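Local coordinates for protein spectinomycin 9-adenylyltransferase (Enterococcus faecalis, PDB 6SXJ) that transfers an adenylyl group from ATP to the 9-hydroxyl of spectinomycin, releasing diphosphate and so making the bacterium resistant to this antibiotic but not to streptomycin, at residues Ile132-Ala137 and Glu152-Ile157; Arg139-Ile144 and Tyr148-Leu153; Asp180-Ile185 and Val226-Gly231. All blocks are in the same frame, centred on the assembly; numbering follows the deposited sequence.

The three contacts sample both parts of a two-domain nucleotidyltransferase. Contacts 1 and 2 are neighbours, their centres about 9 Å apart: helix 130-139 leads directly into strand 142-144, an outermost strand of the mixed sheet, and the chain then loops back so that Tyr148-Ile157 serves both contacts, with Glu152 and Leu153 common to the two. They meet where Ala137 CB packs 3.6 Å from Leu150 CD2. Contact 3 comes later in the chain, within the helical C-terminal region, on the opposite side of the molecule's centre; its own centre lies about 28 Å from that of contact 1 and about 31 Å from that of contact 2. Contacts 1 and 2 thus belong to the region of the sheet, contact 3 to the helical C-terminal part.

Contact 1: residues Ile132-Ala137 and Glu152-Ile157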
# COMPACT_ATOMS: atom_id res chain seq x y z
N ILE A 132 2.92 -8.65 1.19
CA ILE A 132 3.58 -8.03 0.04
C ILE A 132 4.29 -6.75 0.46
O ILE A 132 5.35 -6.41 -0.08
CB ILE A 132 2.55 -7.75 -1.06
CG1 ILE A 132 1.71 -9.01 -1.32
CG2 ILE A 132 3.22 -7.31 -2.34
CD1 ILE A 132 0.48 -8.75 -2.16
N MET A 133 3.72 -6.03 1.44
CA MET A 133 4.35 -4.82 1.94
C MET A 133 5.64 -5.14 2.67
O MET A 133 6.70 -4.57 2.37
CB MET A 133 3.38 -4.08 2.86
CG MET A 133 1.99 -3.91 2.26
SD MET A 133 0.81 -3.17 3.40
CE MET A 133 1.83 -1.95 4.25
N LEU A 134 5.58 -6.06 3.63
CA LEU A 134 6.78 -6.45 4.36
C LEU A 134 7.84 -6.99 3.41
O LEU A 134 9.03 -6.76 3.61
CB LEU A 134 6.43 -7.48 5.44
CG LEU A 134 5.42 -7.04 6.50
CD1 LEU A 134 5.14 -8.17 7.48
CD2 LEU A 134 5.93 -5.81 7.24
N TYR A 135 7.41 -7.72 2.38
CA TYR A 135 8.37 -8.18 1.38
C TYR A 135 8.98 -6.99 0.64
O TYR A 135 10.20 -6.91 0.46
CB TYR A 135 7.68 -9.13 0.40
CG TYR A 135 8.58 -9.65 -0.68
CD1 TYR A 135 9.35 -10.80 -0.48
CD2 TYR A 135 8.67 -9.01 -1.91
CE1 TYR A 135 10.18 -11.28 -1.48
CE2 TYR A 135 9.50 -9.49 -2.91
CZ TYR A 135 10.25 -10.62 -2.69
OH TYR A 135 11.07 -11.09 -3.68
N GLN A 136 8.13 -6.06 0.19
CA GLN A 136 8.61 -4.85 -0.47
C GLN A 136 9.53 -4.06 0.46
O GLN A 136 10.67 -3.75 0.11
CB GLN A 136 7.42 -4.00 -0.91
CG GLN A 136 7.77 -2.71 -1.61
CD GLN A 136 6.56 -2.05 -2.25
OE1 GLN A 136 5.43 -2.31 -1.87
NE2 GLN A 136 6.81 -1.20 -3.24
N ALA A 137 9.03 -3.72 1.65
CA ALA A 137 9.81 -2.91 2.58
C ALA A 137 11.13 -3.59 2.94
O ALA A 137 12.17 -2.93 3.01
CB ALA A 137 8.99 -2.63 3.84
N GLU A 152 16.52 -6.67 10.26
CA GLU A 152 16.86 -7.28 11.54
C GLU A 152 15.64 -7.53 12.42
O GLU A 152 15.74 -8.27 13.40
CB GLU A 152 17.83 -6.39 12.33
CG GLU A 152 19.05 -5.94 11.57
CD GLU A 152 20.00 -5.17 12.47
OE1 GLU A 152 20.20 -3.96 12.24
OE2 GLU A 152 20.54 -5.78 13.42
N LEU A 153 14.51 -6.90 12.11
CA LEU A 153 13.32 -7.00 12.92
C LEU A 153 12.26 -7.91 12.31
O LEU A 153 11.19 -8.07 12.91
CB LEU A 153 12.72 -5.62 13.16
CG LEU A 153 13.64 -4.49 13.62
CD1 LEU A 153 12.94 -3.16 13.36
CD2 LEU A 153 14.00 -4.62 15.09
N LEU A 154 12.53 -8.50 11.15
CA LEU A 154 11.57 -9.31 10.42
C LEU A 154 12.20 -10.64 10.02
O LEU A 154 13.34 -10.67 9.54
CB LEU A 154 11.08 -8.59 9.16
CG LEU A 154 10.07 -7.46 9.30
CD1 LEU A 154 9.87 -6.82 7.92
CD2 LEU A 154 8.76 -7.95 9.86
N PRO A 155 11.48 -11.75 10.19
CA PRO A 155 12.00 -13.04 9.71
C PRO A 155 12.05 -13.07 8.19
O PRO A 155 11.44 -12.26 7.50
CB PRO A 155 10.99 -14.06 10.25
CG PRO A 155 9.69 -13.29 10.35
CD PRO A 155 10.10 -11.87 10.71
N ASP A 156 12.79 -14.05 7.67
CA ASP A 156 12.75 -14.31 6.24
C ASP A 156 11.31 -14.61 5.84
O ASP A 156 10.61 -15.38 6.51
CB ASP A 156 13.66 -15.49 5.89
CG ASP A 156 15.12 -15.20 6.21
OD1 ASP A 156 15.44 -14.05 6.59
OD2 ASP A 156 15.95 -16.13 6.07
N ILE A 157 10.84 -13.97 4.78
CA ILE A 157 9.47 -14.15 4.31
C ILE A 157 9.53 -14.96 3.02
O ILE A 157 10.06 -14.47 2.01
CB ILE A 157 8.75 -12.82 4.10
CG1 ILE A 157 8.86 -11.96 5.36
CG2 ILE A 157 7.28 -13.07 3.77
CD1 ILE A 157 8.28 -10.56 5.20
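Leu154 is the first residue of the segment Glu152-Ile157 to touch helix 130-139, and it does so through one methyl: its CD1 lies 4.1 Å from CD2 of Leu134. The two leucine side chains cross at about a right angle, so they meet through single branches and do not lie alongside each other. Both also rest on Ile90 of strand 85-91, which makes this meeting the point where helix, loop and central sheet come together, with both leucines buried.

The chain then runs extended through Pro155 and Asp156 and reaches Ile157, the residue whose CA comes nearest the helix, 6.7 Å from CA of Tyr135. The CG1 branch of Ile157 stands beside its own backbone N, chi1 -52°, and continues fully extended, chi2 175°, which carries CD1 toward the helix. There CD1 settles 3.6 Å from CB of Leu134 and also approaches the helix backbone, 4.1 Å from Tyr135 N. The carbonyl oxygen of Ile157, meanwhile, lies at the edge of the Tyr135 ring, near its plane. Beyond the pair, Trp98 touches Ile157, and Val162 of helix 159-173 touches Tyr135.

This loop links the nucleotidyltransferase sheet, through its last strand, 142-144, to the first helix of the helical C-terminal part, 159-173, and is laid against the helix that precedes that strand. Because the side-chain contacts are aliphatic, methyl against methyl or methylene, the contact rests on buried carbon surface and close fit; no polar bond between the two segments fixes its direction.

Contact 2: residues Arg139-Ile144 and Tyr148-Leu153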
# COMPACT_ATOMS: atom_id res chain seq x y z
N ARG A 139 13.03 -5.44 1.28
CA ARG A 139 14.05 -5.39 0.23
C ARG A 139 14.58 -3.98 0.00
O ARG A 139 15.76 -3.82 -0.34
CB ARG A 139 13.48 -5.94 -1.08
CG ARG A 139 13.29 -7.45 -1.09
CD ARG A 139 12.39 -7.90 -2.24
NE ARG A 139 13.00 -7.68 -3.55
CZ ARG A 139 12.56 -6.80 -4.45
NH1 ARG A 139 11.50 -6.05 -4.19
NH2 ARG A 139 13.19 -6.67 -5.61
N LYS A 140 13.74 -2.96 0.16
CA LYS A 140 14.22 -1.58 0.05
C LYS A 140 13.36 -0.69 0.93
O LYS A 140 12.15 -0.58 0.72
CB LYS A 140 14.20 -1.09 -1.39
CG LYS A 140 14.66 0.36 -1.55
CD LYS A 140 15.55 0.56 -2.77
CE LYS A 140 16.37 1.84 -2.65
NZ LYS A 140 17.54 1.69 -1.72
N ASN A 141 14.01 -0.03 1.89
CA ASN A 141 13.34 0.88 2.80
C ASN A 141 14.31 1.99 3.18
O ASN A 141 15.52 1.89 2.95
CB ASN A 141 12.84 0.15 4.05
CG ASN A 141 13.98 -0.37 4.90
OD1 ASN A 141 14.58 0.38 5.67
ND2 ASN A 141 14.29 -1.65 4.77
N LYS A 142 13.77 3.03 3.81
CA LYS A 142 14.57 4.09 4.41
C LYS A 142 14.25 4.15 5.90
O LYS A 142 13.11 4.43 6.28
CB LYS A 142 14.30 5.44 3.75
CG LYS A 142 15.00 6.62 4.42
CD LYS A 142 15.43 7.67 3.39
CE LYS A 142 15.97 8.94 4.04
NZ LYS A 142 17.14 8.67 4.92
N ARG A 143 15.26 3.88 6.73
CA ARG A 143 15.10 4.01 8.18
C ARG A 143 15.20 5.48 8.56
O ARG A 143 16.21 6.13 8.27
CB ARG A 143 16.17 3.19 8.91
CG ARG A 143 16.17 3.39 10.44
CD ARG A 143 17.23 2.54 11.09
NE ARG A 143 18.51 2.79 10.46
CZ ARG A 143 19.27 3.85 10.72
NH1 ARG A 143 18.88 4.73 11.64
NH2 ARG A 143 20.41 4.02 10.08
N ILE A 144 14.16 6.00 9.20
CA ILE A 144 14.14 7.38 9.67
C ILE A 144 14.09 7.46 11.19
O ILE A 144 14.11 8.57 11.74
CB ILE A 144 12.98 8.18 9.06
CG1 ILE A 144 11.63 7.72 9.60
CG2 ILE A 144 12.99 8.05 7.54
CD1 ILE A 144 10.45 8.32 8.84
N TYR A 148 17.81 -0.26 14.65
CA TYR A 148 17.97 -1.47 13.86
C TYR A 148 17.44 -1.27 12.45
O TYR A 148 16.50 -0.50 12.23
CB TYR A 148 17.25 -2.68 14.51
CG TYR A 148 17.52 -2.83 15.99
CD1 TYR A 148 18.48 -3.73 16.46
CD2 TYR A 148 16.83 -2.08 16.92
CE1 TYR A 148 18.73 -3.87 17.82
CE2 TYR A 148 17.08 -2.21 18.28
CZ TYR A 148 18.03 -3.10 18.72
OH TYR A 148 18.27 -3.24 20.07
N ASP A 149 18.09 -1.92 11.49
CA ASP A 149 17.56 -2.00 10.14
C ASP A 149 16.33 -2.91 10.14
O ASP A 149 16.21 -3.83 10.95
CB ASP A 149 18.61 -2.55 9.17
CG ASP A 149 19.54 -1.47 8.66
OD1 ASP A 149 19.09 -0.32 8.52
OD2 ASP A 149 20.72 -1.78 8.40
N LEU A 150 15.40 -2.63 9.23
CA LEU A 150 14.15 -3.37 9.20
C LEU A 150 14.41 -4.87 9.09
O LEU A 150 13.79 -5.67 9.81
CB LEU A 150 13.28 -2.88 8.05
CG LEU A 150 11.91 -3.56 7.90
CD1 LEU A 150 11.13 -3.51 9.20
CD2 LEU A 150 11.14 -2.88 6.77
N GLU A 151 15.34 -5.27 8.22
CA GLU A 151 15.59 -6.69 7.99
C GLU A 151 15.98 -7.40 9.28
O GLU A 151 15.80 -8.62 9.40
CB GLU A 151 16.70 -6.85 6.94
CG GLU A 151 18.06 -6.32 7.38
CD GLU A 151 18.99 -6.05 6.20
OE1 GLU A 151 18.62 -6.40 5.06
OE2 GLU A 151 20.09 -5.49 6.42
N GLU A 152 16.52 -6.67 10.26
CA GLU A 152 16.86 -7.28 11.54
C GLU A 152 15.64 -7.53 12.42
O GLU A 152 15.74 -8.27 13.40
CB GLU A 152 17.83 -6.39 12.33
CG GLU A 152 19.05 -5.94 11.57
CD GLU A 152 20.00 -5.17 12.47
OE1 GLU A 152 20.20 -3.96 12.24
OE2 GLU A 152 20.54 -5.78 13.42
N LEU A 153 14.51 -6.90 12.11
CA LEU A 153 13.32 -7.00 12.92
C LEU A 153 12.26 -7.91 12.31
O LEU A 153 11.19 -8.07 12.91
CB LEU A 153 12.72 -5.62 13.16
CG LEU A 153 13.64 -4.49 13.62
CD1 LEU A 153 12.94 -3.16 13.36
CD2 LEU A 153 14.00 -4.62 15.09
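Arg143 and Asp149 bring the two backbones within 6.8 Å, CA to CA, as the chain leaves strand 142-144 and doubles back through a short connection. CG of Arg143 stands anti to its backbone N (chi1 174°) and the side chain stays extended to CD, 3.3 Å from the carbonyl O of Tyr148; a bend at chi3 then swings NE toward Asp149. The resulting salt bridge is long, 3.7 Å from NE to OD1; OD1 lies at the guanidinium edge and in its plane, although the carboxylate plane is turned 47° from it. On this exposed surface the attraction is probably modest.

Strand 142-144 is an outermost strand of the mixed sheet, bonded through Lys142 and Ile144 to strand 27-33, whose Tyr31 hydroxyl also binds Tyr148 O. The returning segment therefore lies against the sheet's edge.

Deeper in, the amide of Asn141 comes up to Leu150, its ND2 3.6 Å from CB and 3.9 Å from CD2. That nitrogen has its polar partner in Ala137 O, at the end of the preceding helix. Within the returning segment, Asp149 N donates to OE1 of Glu152 at 3.0 Å, on the anti side, 33° out of the carboxylate plane.

Contact 3: residues Asp180-Ile185 and Val226-Gly231; sequences DETNSI and VRSYLG
Thr182 and Ser228 join two helices of the helical C-terminal domain, the first turn of helix 181-196 meeting the last turn of helix 216-229. The contact is a packing of two helices near their ends, in which a single threonine reaches across, its CA 6.6 Å from that of Tyr229.

From CB the threonine divides its work. CB points toward the other helix and itself stands 4.0 Å from Ser228 OG. At chi1 -50° the hydroxyl lies beside the backbone N and the methyl beside the carbonyl carbon, which places one polar and one apolar branch against the partner helix. The methyl, CG2, rests against the backbone at the start of Tyr229, 3.8 Å from its N, and touches CB of the same residue. The tyrosine side chain crosses the threonine at about a right angle and continues to helix 203-212, where it touches Lys203 and Asp204.

OG1, the polar tip, shares a hydrogen bond with Ser228 OG in which either hydroxyl could be the donor. Trp236 NE1 adds a weak hydrogen bond to the same oxygen, giving this buried residue two polar partners for its hydroxyl. Ser228 also touches Ile234 in the loop that follows. The serine hydroxyl is carried anti to its backbone N, chi1 163°, which brings OG to 3.2 Å from Thr182 OG1, while Ser228 CB lies 3.5 Å from that same OG1.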
# COMPACT_ATOMS: atom_id res chain seq x y z
N ASP A 180 -14.01 1.13 -8.92
CA ASP A 180 -12.60 1.45 -8.73
C ASP A 180 -11.82 0.79 -9.87
O ASP A 180 -10.81 0.12 -9.64
CB ASP A 180 -12.09 1.00 -7.36
CG ASP A 180 -12.33 -0.46 -7.10
OD1 ASP A 180 -11.36 -1.17 -6.74
OD2 ASP A 180 -13.49 -0.91 -7.22
N GLU A 181 -12.31 0.99 -11.10
CA GLU A 181 -11.77 0.26 -12.25
C GLU A 181 -10.28 0.49 -12.41
O GLU A 181 -9.50 -0.46 -12.53
CB GLU A 181 -12.50 0.66 -13.53
CG GLU A 181 -13.91 0.16 -13.63
CD GLU A 181 -14.88 1.05 -12.89
OE1 GLU A 181 -14.43 1.82 -12.01
OE2 GLU A 181 -16.09 0.98 -13.18
N THR A 182 -9.86 1.76 -12.44
CA THR A 182 -8.47 2.08 -12.72
C THR A 182 -7.53 1.39 -11.74
O THR A 182 -6.50 0.83 -12.13
CB THR A 182 -8.26 3.60 -12.69
OG1 THR A 182 -9.25 4.24 -13.51
CG2 THR A 182 -6.87 3.94 -13.21
N ASN A 183 -7.87 1.42 -10.45
CA ASN A 183 -7.04 0.75 -9.46
C ASN A 183 -6.92 -0.74 -9.78
O ASN A 183 -5.81 -1.29 -9.82
CB ASN A 183 -7.61 0.95 -8.05
CG ASN A 183 -8.01 2.38 -7.78
OD1 ASN A 183 -8.67 3.01 -8.61
ND2 ASN A 183 -7.62 2.90 -6.62
N SER A 184 -8.05 -1.39 -10.04
CA SER A 184 -8.05 -2.84 -10.21
C SER A 184 -7.24 -3.25 -11.43
O SER A 184 -6.43 -4.19 -11.36
CB SER A 184 -9.49 -3.34 -10.32
OG SER A 184 -10.14 -3.32 -9.06
N ILE A 185 -7.43 -2.57 -12.56
CA ILE A 185 -6.68 -2.91 -13.76
C ILE A 185 -5.19 -2.82 -13.50
O ILE A 185 -4.43 -3.75 -13.79
CB ILE A 185 -7.09 -1.99 -14.93
CG1 ILE A 185 -8.56 -2.20 -15.30
CG2 ILE A 185 -6.21 -2.25 -16.14
CD1 ILE A 185 -9.03 -1.31 -16.43
N VAL A 226 -4.14 4.25 -17.08
CA VAL A 226 -2.99 5.07 -16.70
C VAL A 226 -3.40 6.54 -16.60
O VAL A 226 -3.12 7.22 -15.60
CB VAL A 226 -1.83 4.88 -17.70
CG1 VAL A 226 -0.68 5.82 -17.36
CG2 VAL A 226 -1.37 3.43 -17.70
N ARG A 227 -4.08 7.04 -17.63
CA ARG A 227 -4.46 8.45 -17.66
C ARG A 227 -5.29 8.83 -16.44
O ARG A 227 -5.00 9.83 -15.77
CB ARG A 227 -5.23 8.74 -18.95
CG ARG A 227 -4.42 8.54 -20.23
CD ARG A 227 -5.31 8.35 -21.45
NE ARG A 227 -6.43 9.28 -21.49
CZ ARG A 227 -7.29 9.38 -22.50
NH1 ARG A 227 -7.16 8.59 -23.56
NH2 ARG A 227 -8.28 10.26 -22.45
N SER A 228 -6.34 8.06 -16.15
CA SER A 228 -7.19 8.38 -15.01
C SER A 228 -6.39 8.40 -13.71
O SER A 228 -6.60 9.28 -12.86
CB SER A 228 -8.34 7.36 -14.91
OG SER A 228 -8.95 7.38 -13.63
N TYR A 229 -5.46 7.46 -13.54
CA TYR A 229 -4.61 7.44 -12.36
C TYR A 229 -3.82 8.74 -12.23
O TYR A 229 -3.49 9.16 -11.11
CB TYR A 229 -3.67 6.23 -12.42
CG TYR A 229 -2.62 6.18 -11.34
CD1 TYR A 229 -2.96 5.93 -10.01
CD2 TYR A 229 -1.28 6.39 -11.64
CE1 TYR A 229 -1.99 5.89 -9.02
CE2 TYR A 229 -0.30 6.36 -10.66
CZ TYR A 229 -0.67 6.11 -9.36
OH TYR A 229 0.30 6.07 -8.38
N LEU A 230 -3.52 9.40 -13.35
CA LEU A 230 -2.83 10.68 -13.35
C LEU A 230 -3.80 11.85 -13.43
O LEU A 230 -3.39 12.96 -13.80
CB LEU A 230 -1.82 10.74 -14.50
CG LEU A 230 -0.97 9.48 -14.70
CD1 LEU A 230 0.12 9.72 -15.74
CD2 LEU A 230 -0.37 9.02 -13.39
N GLY A 231 -5.07 11.63 -13.10
CA GLY A 231 -6.04 12.71 -13.01
C GLY A 231 -7.24 12.55 -13.91
O GLY A 231 -8.38 12.50 -13.44